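Local coordinates for fatty Acid Kinase (Fak) B3 protein (Streptococcus pneumoniae, PDB 6CNG) that binds linoleic acid and probably other long-chain fatty acids, perhaps serving in lipid transport or fatty acid metabolism, at residues I249-R254 against G292-G297; K177-L182 against M296-D301; C31-L36 against K277-S282; S138-G143 against G211-T216. All coordinates share one frame; numbering follows the deposited sequence.

Interaction 1: I249-R254 against G292-G297. With EIC (linoleic acid), chain C.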
# COMPACT_ATOMS: atom_id res chain seq x y z
N ILE A 249 -3.43 -10.25 -8.38
CA ILE A 249 -2.21 -9.51 -8.10
C ILE A 249 -2.45 -8.04 -8.42
O ILE A 249 -3.10 -7.72 -9.41
CB ILE A 249 -1.05 -10.02 -8.94
CG1 ILE A 249 -0.76 -11.48 -8.64
CG2 ILE A 249 0.17 -9.20 -8.69
CD1 ILE A 249 0.31 -12.05 -9.51
N VAL A 250 -1.89 -7.17 -7.59
CA VAL A 250 -1.82 -5.72 -7.82
C VAL A 250 -0.35 -5.32 -7.71
O VAL A 250 0.25 -5.42 -6.63
CB VAL A 250 -2.67 -4.93 -6.83
CG1 VAL A 250 -2.49 -3.49 -7.07
CG2 VAL A 250 -4.10 -5.31 -6.99
N MET A 251 0.23 -4.88 -8.81
CA MET A 251 1.61 -4.40 -8.84
C MET A 251 1.59 -2.87 -8.85
O MET A 251 1.33 -2.25 -9.88
CB MET A 251 2.32 -4.89 -10.11
CG MET A 251 2.46 -6.38 -10.27
SD MET A 251 3.27 -6.82 -11.81
CE MET A 251 3.12 -8.58 -11.82
N ALA A 252 1.90 -2.27 -7.71
CA ALA A 252 2.15 -0.83 -7.63
C ALA A 252 3.62 -0.56 -7.93
O ALA A 252 4.50 -1.09 -7.25
CB ALA A 252 1.80 -0.34 -6.23
N GLN A 253 3.89 0.28 -8.92
CA GLN A 253 5.25 0.47 -9.38
C GLN A 253 5.55 1.95 -9.62
O GLN A 253 4.66 2.75 -9.89
CB GLN A 253 5.51 -0.31 -10.67
CG GLN A 253 4.52 -0.08 -11.76
CD GLN A 253 4.82 1.16 -12.57
OE1 GLN A 253 5.96 1.51 -12.75
NE2 GLN A 253 3.78 1.82 -13.06
N ARG A 254 6.84 2.29 -9.49
CA ARG A 254 7.37 3.62 -9.77
C ARG A 254 8.35 3.49 -10.92
O ARG A 254 9.49 3.07 -10.74
CB ARG A 254 8.07 4.20 -8.56
CG ARG A 254 8.67 5.56 -8.79
CD ARG A 254 7.64 6.56 -9.25
NE ARG A 254 8.24 7.82 -9.65
CZ ARG A 254 7.58 8.79 -10.25
NH1 ARG A 254 6.29 8.67 -10.52
NH2 ARG A 254 8.23 9.88 -10.60
N GLY A 292 12.22 2.84 -9.91
CA GLY A 292 12.34 1.44 -10.23
C GLY A 292 11.67 0.52 -9.25
O GLY A 292 11.79 -0.70 -9.40
N GLY A 293 10.99 1.05 -8.24
CA GLY A 293 10.46 0.22 -7.19
C GLY A 293 9.16 -0.46 -7.57
O GLY A 293 8.42 -0.03 -8.45
N LEU A 294 8.89 -1.55 -6.86
CA LEU A 294 7.69 -2.34 -7.06
C LEU A 294 7.17 -2.83 -5.73
O LEU A 294 7.94 -3.34 -4.93
CB LEU A 294 8.01 -3.55 -7.92
CG LEU A 294 6.93 -4.64 -7.94
CD1 LEU A 294 5.69 -4.17 -8.66
CD2 LEU A 294 7.48 -5.88 -8.57
N LEU A 295 5.87 -2.67 -5.52
CA LEU A 295 5.17 -3.20 -4.35
C LEU A 295 4.01 -4.02 -4.86
O LEU A 295 2.96 -3.48 -5.22
CB LEU A 295 4.62 -2.11 -3.45
CG LEU A 295 5.52 -1.08 -2.80
CD1 LEU A 295 5.04 -0.88 -1.36
CD2 LEU A 295 6.99 -1.49 -2.88
N MET A 296 4.17 -5.33 -4.85
CA MET A 296 3.20 -6.23 -5.44
C MET A 296 2.38 -6.91 -4.35
O MET A 296 2.92 -7.65 -3.54
CB MET A 296 3.99 -7.25 -6.24
CG MET A 296 3.22 -8.40 -6.68
SD MET A 296 4.09 -9.33 -7.95
CE MET A 296 5.44 -10.04 -6.99
N GLY A 297 1.08 -6.65 -4.34
CA GLY A 297 0.17 -7.39 -3.51
C GLY A 297 -0.42 -8.57 -4.26
O GLY A 297 -0.61 -8.51 -5.48
C1 EIC C . 4.85 8.29 7.85
C2 EIC C . 4.75 7.30 6.69
C3 EIC C . 5.85 6.26 6.68
C4 EIC C . 5.53 5.14 5.72
C5 EIC C . 6.57 4.04 5.78
C6 EIC C . 6.20 2.85 4.89
C7 EIC C . 6.42 3.11 3.39
C8 EIC C . 5.88 1.96 2.56
C9 EIC C . 6.02 2.35 1.10
C10 EIC C . 7.05 1.96 0.38
C11 EIC C . 8.18 1.12 0.96
C12 EIC C . 8.41 0.00 -0.06
C13 EIC C . 8.48 -1.28 0.24
C14 EIC C . 8.37 -1.79 1.66
C15 EIC C . 6.92 -2.02 2.07
C16 EIC C . 6.87 -2.56 3.49
C17 EIC C . 5.46 -2.66 4.00
C18 EIC C . 5.47 -3.16 5.42
O1 EIC C . 4.13 8.17 8.88
O2 EIC C . 5.67 9.24 7.76

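Interaction 2: K177-L182 against M296-D301. With EIC (linoleic acid), chain C.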
# COMPACT_ATOMS: atom_id res chain seq x y z
N LYS A 177 -0.69 -11.10 0.71
CA LYS A 177 0.72 -10.91 1.03
C LYS A 177 1.29 -9.76 0.19
O LYS A 177 0.64 -9.27 -0.73
CB LYS A 177 1.49 -12.22 0.82
CG LYS A 177 0.94 -13.47 1.63
CD LYS A 177 1.27 -13.47 3.12
CE LYS A 177 0.54 -14.60 3.93
NZ LYS A 177 0.70 -14.49 5.43
N LEU A 178 2.53 -9.36 0.51
CA LEU A 178 3.25 -8.35 -0.25
C LEU A 178 4.67 -8.81 -0.55
O LEU A 178 5.38 -9.27 0.34
CB LEU A 178 3.31 -7.01 0.50
CG LEU A 178 3.97 -5.85 -0.28
CD1 LEU A 178 3.07 -5.27 -1.31
CD2 LEU A 178 4.43 -4.76 0.62
N LEU A 179 5.09 -8.66 -1.79
CA LEU A 179 6.49 -8.75 -2.15
C LEU A 179 6.89 -7.41 -2.76
O LEU A 179 6.10 -6.80 -3.47
CB LEU A 179 6.72 -9.83 -3.20
CG LEU A 179 7.09 -11.25 -2.80
CD1 LEU A 179 6.89 -12.20 -3.97
CD2 LEU A 179 8.53 -11.33 -2.36
N PHE A 180 8.09 -6.96 -2.45
CA PHE A 180 8.60 -5.73 -3.06
C PHE A 180 9.96 -5.99 -3.67
O PHE A 180 10.69 -6.90 -3.27
CB PHE A 180 8.64 -4.58 -2.06
CG PHE A 180 9.40 -4.86 -0.82
CD1 PHE A 180 10.77 -4.82 -0.80
CD2 PHE A 180 8.72 -5.14 0.36
CE1 PHE A 180 11.44 -5.06 0.33
CE2 PHE A 180 9.41 -5.39 1.50
CZ PHE A 180 10.75 -5.36 1.51
N VAL A 181 10.27 -5.20 -4.69
CA VAL A 181 11.63 -5.11 -5.20
C VAL A 181 12.03 -3.66 -5.26
O VAL A 181 11.40 -2.86 -5.97
CB VAL A 181 11.78 -5.72 -6.60
CG1 VAL A 181 13.22 -5.62 -7.01
CG2 VAL A 181 11.27 -7.13 -6.57
N LEU A 182 13.10 -3.33 -4.57
CA LEU A 182 13.56 -1.97 -4.49
C LEU A 182 14.99 -1.90 -5.01
O LEU A 182 15.88 -2.59 -4.53
CB LEU A 182 13.48 -1.49 -3.05
CG LEU A 182 12.19 -1.79 -2.32
CD1 LEU A 182 12.25 -1.25 -0.91
CD2 LEU A 182 11.02 -1.20 -3.04
N MET A 296 4.17 -5.33 -4.85
CA MET A 296 3.20 -6.23 -5.44
C MET A 296 2.38 -6.91 -4.35
O MET A 296 2.92 -7.65 -3.54
CB MET A 296 3.99 -7.25 -6.24
CG MET A 296 3.22 -8.40 -6.68
SD MET A 296 4.09 -9.33 -7.95
CE MET A 296 5.44 -10.04 -6.99
N GLY A 297 1.08 -6.65 -4.34
CA GLY A 297 0.17 -7.39 -3.51
C GLY A 297 -0.42 -8.57 -4.26
O GLY A 297 -0.61 -8.51 -5.48
N TYR A 298 -0.69 -9.65 -3.54
CA TYR A 298 -1.18 -10.86 -4.19
C TYR A 298 -1.93 -11.76 -3.22
O TYR A 298 -1.79 -11.67 -2.00
CB TYR A 298 -0.06 -11.65 -4.90
CG TYR A 298 1.04 -12.17 -3.99
CD1 TYR A 298 2.12 -11.37 -3.62
CD2 TYR A 298 1.00 -13.48 -3.50
CE1 TYR A 298 3.11 -11.83 -2.79
CE2 TYR A 298 2.01 -13.96 -2.65
CZ TYR A 298 3.06 -13.14 -2.31
OH TYR A 298 4.04 -13.61 -1.49
N GLU A 299 -2.73 -12.64 -3.81
CA GLU A 299 -3.52 -13.62 -3.07
C GLU A 299 -2.82 -14.97 -3.04
O GLU A 299 -2.23 -15.40 -4.03
CB GLU A 299 -4.87 -13.78 -3.75
CG GLU A 299 -5.78 -12.57 -3.66
CD GLU A 299 -7.07 -12.76 -4.39
OE1 GLU A 299 -7.11 -13.62 -5.29
OE2 GLU A 299 -8.02 -12.03 -4.04
N ILE A 300 -2.92 -15.65 -1.90
CA ILE A 300 -2.49 -17.04 -1.75
C ILE A 300 -3.66 -17.92 -1.31
O ILE A 300 -4.69 -17.44 -0.85
CB ILE A 300 -1.31 -17.20 -0.76
CG1 ILE A 300 -1.75 -16.91 0.67
CG2 ILE A 300 -0.22 -16.27 -1.13
CD1 ILE A 300 -0.76 -17.36 1.67
N ASP A 301 -3.48 -19.24 -1.46
CA ASP A 301 -4.39 -20.30 -0.95
C ASP A 301 -5.82 -19.96 -0.47
O ASP A 301 -6.49 -19.05 -0.98
CB ASP A 301 -3.63 -21.15 0.11
CG ASP A 301 -3.95 -20.76 1.56
OD1 ASP A 301 -4.50 -19.68 1.84
OD2 ASP A 301 -3.63 -21.58 2.46
OXT ASP A 301 -6.41 -20.63 0.39
C1 EIC C . 4.85 8.29 7.85
C2 EIC C . 4.75 7.30 6.69
C3 EIC C . 5.85 6.26 6.68
C4 EIC C . 5.53 5.14 5.72
C5 EIC C . 6.57 4.04 5.78
C6 EIC C . 6.20 2.85 4.89
C7 EIC C . 6.42 3.11 3.39
C8 EIC C . 5.88 1.96 2.56
C9 EIC C . 6.02 2.35 1.10
C10 EIC C . 7.05 1.96 0.38
C11 EIC C . 8.18 1.12 0.96
C12 EIC C . 8.41 0.00 -0.06
C13 EIC C . 8.48 -1.28 0.24
C14 EIC C . 8.37 -1.79 1.66
C15 EIC C . 6.92 -2.02 2.07
C16 EIC C . 6.87 -2.56 3.49
C17 EIC C . 5.46 -2.66 4.00
C18 EIC C . 5.47 -3.16 5.42
O1 EIC C . 4.13 8.17 8.88
O2 EIC C . 5.67 9.24 7.76
O HOH W 1 5.46 -12.03 0.37

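Interaction 3: C31-L36 against K277-S282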
# COMPACT_ATOMS: atom_id res chain seq x y z
N CYS A 31 -2.24 3.43 0.09
CA CYS A 31 -3.06 2.85 -0.97
C CYS A 31 -2.87 3.66 -2.24
O CYS A 31 -2.85 4.89 -2.21
CB CYS A 31 -4.54 2.90 -0.58
SG CYS A 31 -5.75 2.38 -1.83
N ASP A 32 -2.73 2.98 -3.35
CA ASP A 32 -2.42 3.65 -4.59
C ASP A 32 -3.63 4.16 -5.35
O ASP A 32 -3.45 4.93 -6.29
CB ASP A 32 -1.62 2.69 -5.48
CG ASP A 32 -0.41 2.12 -4.75
OD1 ASP A 32 0.48 2.89 -4.38
OD2 ASP A 32 -0.39 0.92 -4.51
N TYR A 33 -4.84 3.76 -4.96
CA TYR A 33 -6.05 4.23 -5.61
C TYR A 33 -6.32 5.69 -5.25
O TYR A 33 -6.29 6.07 -4.08
CB TYR A 33 -7.25 3.39 -5.15
CG TYR A 33 -7.32 1.98 -5.69
CD1 TYR A 33 -7.12 1.71 -7.03
CD2 TYR A 33 -7.58 0.93 -4.85
CE1 TYR A 33 -7.19 0.42 -7.50
CE2 TYR A 33 -7.65 -0.36 -5.31
CZ TYR A 33 -7.46 -0.61 -6.64
OH TYR A 33 -7.53 -1.93 -7.07
N ARG A 34 -6.62 6.50 -6.27
CA ARG A 34 -7.30 7.77 -6.03
C ARG A 34 -8.80 7.64 -6.24
O ARG A 34 -9.59 8.32 -5.56
CB ARG A 34 -6.75 8.88 -6.94
CG ARG A 34 -5.23 8.89 -7.21
CD ARG A 34 -4.44 9.19 -5.97
NE ARG A 34 -3.16 9.81 -6.28
CZ ARG A 34 -2.28 10.21 -5.37
NH1 ARG A 34 -2.53 10.04 -4.09
NH2 ARG A 34 -1.15 10.79 -5.75
N GLN A 35 -9.19 6.75 -7.15
CA GLN A 35 -10.57 6.38 -7.38
C GLN A 35 -10.64 4.87 -7.28
O GLN A 35 -9.78 4.18 -7.82
CB GLN A 35 -11.03 6.77 -8.80
CG GLN A 35 -10.97 8.26 -9.13
CD GLN A 35 -11.27 8.57 -10.59
OE1 GLN A 35 -12.20 9.30 -10.89
NE2 GLN A 35 -10.48 8.02 -11.49
N LEU A 36 -11.69 4.36 -6.65
CA LEU A 36 -11.88 2.93 -6.51
C LEU A 36 -12.61 2.42 -7.73
O LEU A 36 -13.69 2.91 -8.02
CB LEU A 36 -12.73 2.66 -5.29
CG LEU A 36 -12.79 1.21 -4.80
CD1 LEU A 36 -11.44 0.59 -4.68
CD2 LEU A 36 -13.47 1.24 -3.48
N LYS A 277 -3.37 -6.48 -12.14
CA LYS A 277 -3.44 -5.05 -12.37
C LYS A 277 -2.07 -4.43 -12.10
O LYS A 277 -1.34 -4.87 -11.22
CB LYS A 277 -4.46 -4.40 -11.43
CG LYS A 277 -5.88 -4.99 -11.45
CD LYS A 277 -6.70 -4.53 -10.21
CE LYS A 277 -7.90 -5.46 -9.88
NZ LYS A 277 -7.53 -6.89 -9.56
N ILE A 278 -1.72 -3.41 -12.87
CA ILE A 278 -0.49 -2.64 -12.65
C ILE A 278 -0.93 -1.21 -12.40
O ILE A 278 -1.65 -0.62 -13.21
CB ILE A 278 0.46 -2.74 -13.86
CG1 ILE A 278 0.66 -4.20 -14.28
CG2 ILE A 278 1.79 -2.08 -13.56
CD1 ILE A 278 1.38 -4.35 -15.61
N LEU A 279 -0.54 -0.66 -11.24
CA LEU A 279 -0.93 0.70 -10.85
C LEU A 279 0.30 1.55 -10.57
O LEU A 279 1.29 1.05 -10.05
CB LEU A 279 -1.78 0.72 -9.58
CG LEU A 279 -3.08 -0.06 -9.60
CD1 LEU A 279 -3.70 0.03 -8.24
CD2 LEU A 279 -3.98 0.53 -10.65
N PRO A 280 0.24 2.84 -10.87
CA PRO A 280 1.34 3.70 -10.45
C PRO A 280 1.29 3.93 -8.94
O PRO A 280 0.22 4.00 -8.33
CB PRO A 280 1.08 4.98 -11.25
CG PRO A 280 -0.36 5.00 -11.44
CD PRO A 280 -0.86 3.60 -11.45
N THR A 281 2.46 4.02 -8.34
CA THR A 281 2.52 4.28 -6.91
C THR A 281 1.98 5.66 -6.56
O THR A 281 2.03 6.60 -7.36
CB THR A 281 3.96 4.17 -6.46
OG1 THR A 281 4.82 4.75 -7.44
CG2 THR A 281 4.35 2.74 -6.29
N SER A 282 1.49 5.79 -5.33
CA SER A 282 1.15 7.06 -4.74
C SER A 282 2.40 7.88 -4.49
O SER A 282 3.53 7.43 -4.67
CB SER A 282 0.40 6.85 -3.42
OG SER A 282 1.19 6.20 -2.47
O HOH W 2 -2.36 4.43 -8.61

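Interaction 4: S138-G143 against G211-T216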
# COMPACT_ATOMS: atom_id res chain seq x y z
N SER A 138 -3.31 -2.83 7.83
CA SER A 138 -2.90 -3.74 6.79
C SER A 138 -1.60 -4.45 7.10
O SER A 138 -1.33 -5.51 6.53
CB SER A 138 -2.72 -2.98 5.48
OG SER A 138 -1.58 -2.16 5.50
N LEU A 139 -0.77 -3.84 7.97
CA LEU A 139 0.60 -4.29 8.19
C LEU A 139 1.36 -4.36 6.87
O LEU A 139 2.23 -5.21 6.68
CB LEU A 139 0.64 -5.63 8.93
CG LEU A 139 -0.06 -5.66 10.30
CD1 LEU A 139 -0.14 -7.07 10.86
CD2 LEU A 139 0.62 -4.76 11.30
N SER A 140 1.04 -3.46 5.96
CA SER A 140 1.51 -3.57 4.59
C SER A 140 1.48 -2.18 3.94
O SER A 140 1.42 -1.16 4.62
CB SER A 140 0.69 -4.62 3.83
OG SER A 140 1.37 -5.03 2.66
N ALA A 141 1.55 -2.17 2.62
CA ALA A 141 1.44 -0.94 1.87
C ALA A 141 1.21 -1.32 0.42
O ALA A 141 1.28 -2.49 0.04
CB ALA A 141 2.72 -0.11 2.00
N GLY A 142 0.91 -0.31 -0.40
CA GLY A 142 0.95 -0.56 -1.83
C GLY A 142 -0.07 -1.58 -2.29
O GLY A 142 -1.23 -1.56 -1.89
N GLY A 143 0.36 -2.49 -3.17
CA GLY A 143 -0.56 -3.39 -3.84
C GLY A 143 -1.43 -4.23 -2.91
O GLY A 143 -2.56 -4.57 -3.26
N GLY A 211 11.98 -8.36 -1.01
CA GLY A 211 11.55 -8.50 0.36
C GLY A 211 10.06 -8.70 0.43
O GLY A 211 9.35 -8.66 -0.57
N LYS A 212 9.60 -8.93 1.65
CA LYS A 212 8.19 -9.06 1.92
C LYS A 212 7.81 -8.19 3.09
O LYS A 212 8.65 -7.77 3.88
CB LYS A 212 7.81 -10.50 2.25
CG LYS A 212 8.41 -11.06 3.50
CD LYS A 212 8.01 -12.52 3.69
CE LYS A 212 8.39 -13.10 5.05
NZ LYS A 212 8.13 -14.61 5.16
N ALA A 213 6.52 -7.91 3.21
CA ALA A 213 5.98 -7.40 4.46
C ALA A 213 6.00 -8.53 5.49
O ALA A 213 5.48 -9.62 5.24
CB ALA A 213 4.56 -6.87 4.27
N SER A 214 6.64 -8.27 6.63
CA SER A 214 6.80 -9.24 7.70
C SER A 214 5.51 -9.39 8.50
O SER A 214 4.55 -8.67 8.32
CB SER A 214 7.93 -8.81 8.63
OG SER A 214 7.46 -7.87 9.56
N GLU A 215 5.49 -10.39 9.39
CA GLU A 215 4.30 -10.66 10.18
C GLU A 215 4.01 -9.52 11.12
O GLU A 215 2.89 -9.45 11.63
CB GLU A 215 4.40 -11.96 11.01
CG GLU A 215 3.68 -13.19 10.38
CD GLU A 215 2.21 -13.44 10.87
OE1 GLU A 215 1.94 -13.36 12.10
OE2 GLU A 215 1.34 -13.73 10.01
N THR A 216 4.98 -8.62 11.36
CA THR A 216 4.77 -7.46 12.22
C THR A 216 4.65 -6.14 11.47
O THR A 216 4.56 -5.09 12.10
CB THR A 216 5.88 -7.31 13.26
OG1 THR A 216 7.15 -7.24 12.61
CG2 THR A 216 5.83 -8.46 14.23
O HOH W 3 2.11 -8.11 6.74

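Interaction 1: I249-R254 against G292-G297
The side chains of Met251 and Met296 run alongside each other in the same direction, on one face of an antiparallel strand pair. Met251 sets CG anti to its carbonyl carbon (chi1 -62°) and runs extended from there; Met296 bends at its last torsion (chi3 69°), which places Met296 SD 4.1 Å from Met251 CE. Unbranched, flexible thioethers adapt readily to the uneven surface of a helix. Ile249 CG2 adds a branch 3.7 Å from Met296 CG, and Leu294 CD1 reaches back to Met251 CB, also at 3.7 Å. On the other face Ala252 is small enough to leave the bulk to Leu295, whose CD2 comes within 3.5 Å of C13 of linoleic acid. Backbone bonds pair Val250 with Gly297 and Ala252 with Leu295; the bond from Leu295 N to Ala252 O is short, 2.7 Å, and nearly straight at 172°. The pairing ends in a G1 beta bulge: Arg254 faces both Gly292 and Gly293, giving its N to Gly293 O (3.0 Å) and receiving Gly292 N on its O (2.9 Å). Gly292 has the positive phi that this bulge calls for. The guanidinium of Arg254 leads away to salt bridges with Asp68 and Glu291. Helix 257-270 covers the methionine face through Cys260 and Ile267, while strands 275-280 and 176-182 flank the pair at its two outer edges.

Interaction 2: K177-L182 against M296-D301
Met296 N gives its hydrogen to Leu179 O at 2.8 Å, and Leu179 N returns a bond to Met296 O. A second reciprocal pair joins Lys177 and Tyr298, as expected of hydrogen-bonded pairs in an antiparallel sheet. The Tyr298 ring leans across the partner strand because its CG takes the position between backbone N and carbonyl carbon (chi1 62°). Lys177 CB then lies over one ring face, 4.0 Å from the centroid, in a CH-pi contact, and Leu179 CD1 meets Tyr298 CE1 at 4.0 Å. The phenol oxygen reaches a water that bridges Tyr298 OH (2.8 Å) and Leu178 O (2.8 Å), so the ring packs on apolar groups while its hydroxyl joins the strands through water. On the other face Gly297 has no side chain opposite Leu178, whose CD1 settles 3.3 Å from Met296 O. Leu178 CD2 is turned to the lipid tail, and Phe180 offers it a ring face, with linoleic acid C14 3.6 Å from Phe180 CD2. The Tyr298 face is covered by helix 228-242 through Glu238, Leu239 and Ala242, with strand 207-213 beside 177-182 and strand 247-253 beside 296-300.

Interaction 3: C31-L36 against K277-S282
This is a loop-to-strand contact: residues 31-36, just after strand 23-28 of one sheet, meet the end of strand 275-280 of the other sheet and the turn that starts helix 283-289. Its one direct hydrogen bond runs from Ser282 N to Asp32 OD1, 3.2 Å long with an angle of 154° at the hydrogen. The first torsion of Asp32 (chi1 -53°) brings its carboxylate to the start of the helix; Ser282 N meets OD1 on that oxygen's anti side, 15° out of the carboxylate plane. The backbones are close, with Asp32 CA and Ser282 CA 4.9 Å apart, and the short aspartate arm spans the gap. A water donates to both Asp32 O and Pro280 O, at 2.6 Å each, bridging the two backbones. Further along, Tyr33 CE1 packs on Leu279 CD1 at 3.6 Å. The Tyr33 and Lys277 side chains cross at about a right angle, OH coming near CD, while Lys277 NZ goes on to a salt bridge with Glu150. Arg34 lays a guanidinium face over Ser282 CB and pairs with Asp61. Ser282 is the N-cap, its OG bonded to Cys285 N and also to Ser29 O. The chemistry is thus mixed: a small apolar contact lies beside a directional polar joint, and the partial positive charge at the start of helix 283-289 would probably favour the Asp32 carboxylate beside Ser282 N.

Interaction 4: S138-G143 against G211-T216
Ala213, the last residue of its strand, turns its methyl toward the loop 138-143, where CB lies 3.7 Å from Leu139 O and 4.0 Å from Ser140 OG. The small methyl lies between that loop and the fatty acid, which Ala213, Leu139, Ser140 and Ala141 all touch. With OG anti to its own backbone N (chi1 -162°), Ser140 can place its hydroxyl in a hydrogen bond with Glu144, a ligand of the sodium ion. Ser214 comes next and contributes its backbone: a water donates to Ser214 O at 3.0 Å and to Leu139 O at 2.9 Å, joining two carbonyls that could not bond to each other. Its side chain points away from the loop, OG sharing a hydrogen bond with Thr216 OG1 (3.1 Å) and another with Thr218, two hydroxyl contacts within the turn. Glu215 also points away, as suits an exposed carboxylate, but its carbonyl oxygen meets Leu139 CD1 at 3.9 Å. Thr216 O lies 4.0 Å from Leu139 CD2 and is hydrogen-bonded to Thr109 OG1. The forked end of Leu139 therefore spreads its two methyls over successive carbonyls of the turn. The backbone N of Leu139 is hydrogen-bonded to Asp137 OD1. The loop links strand 132-137 to helix 143-157, with Gly142 as N-cap, while strand 207-213 runs between strands 176-182 and 219-226 of the other sheet.

Overall arrangement
Interactions 1 and 2 share Met296 and Gly297, so strand 294-300 is gripped on both edges; their centres lie 8 Å apart. Interaction 3 extends the same sheet, since strand 275-280 pairs with 247-253, and Met251 O meets Leu279 N at 2.8 Å. Interaction 4 joins on the other side of strand 176-182, where strand 207-213 pairs with it, Phe180 N and Gly211 O being 2.8 Å apart. The loops of interactions 3 and 4 meet where Asp32 OD2 approaches Gly142 CA at 3.3 Å. Leu295, Leu178, Phe180, Leu182, Ala141 and Ala213 all belong to the linoleic acid pocket. The lipid is also hydrogen-bonded to Ser111, whose side chain is about 12 Å from that of Ser282 in interaction 3.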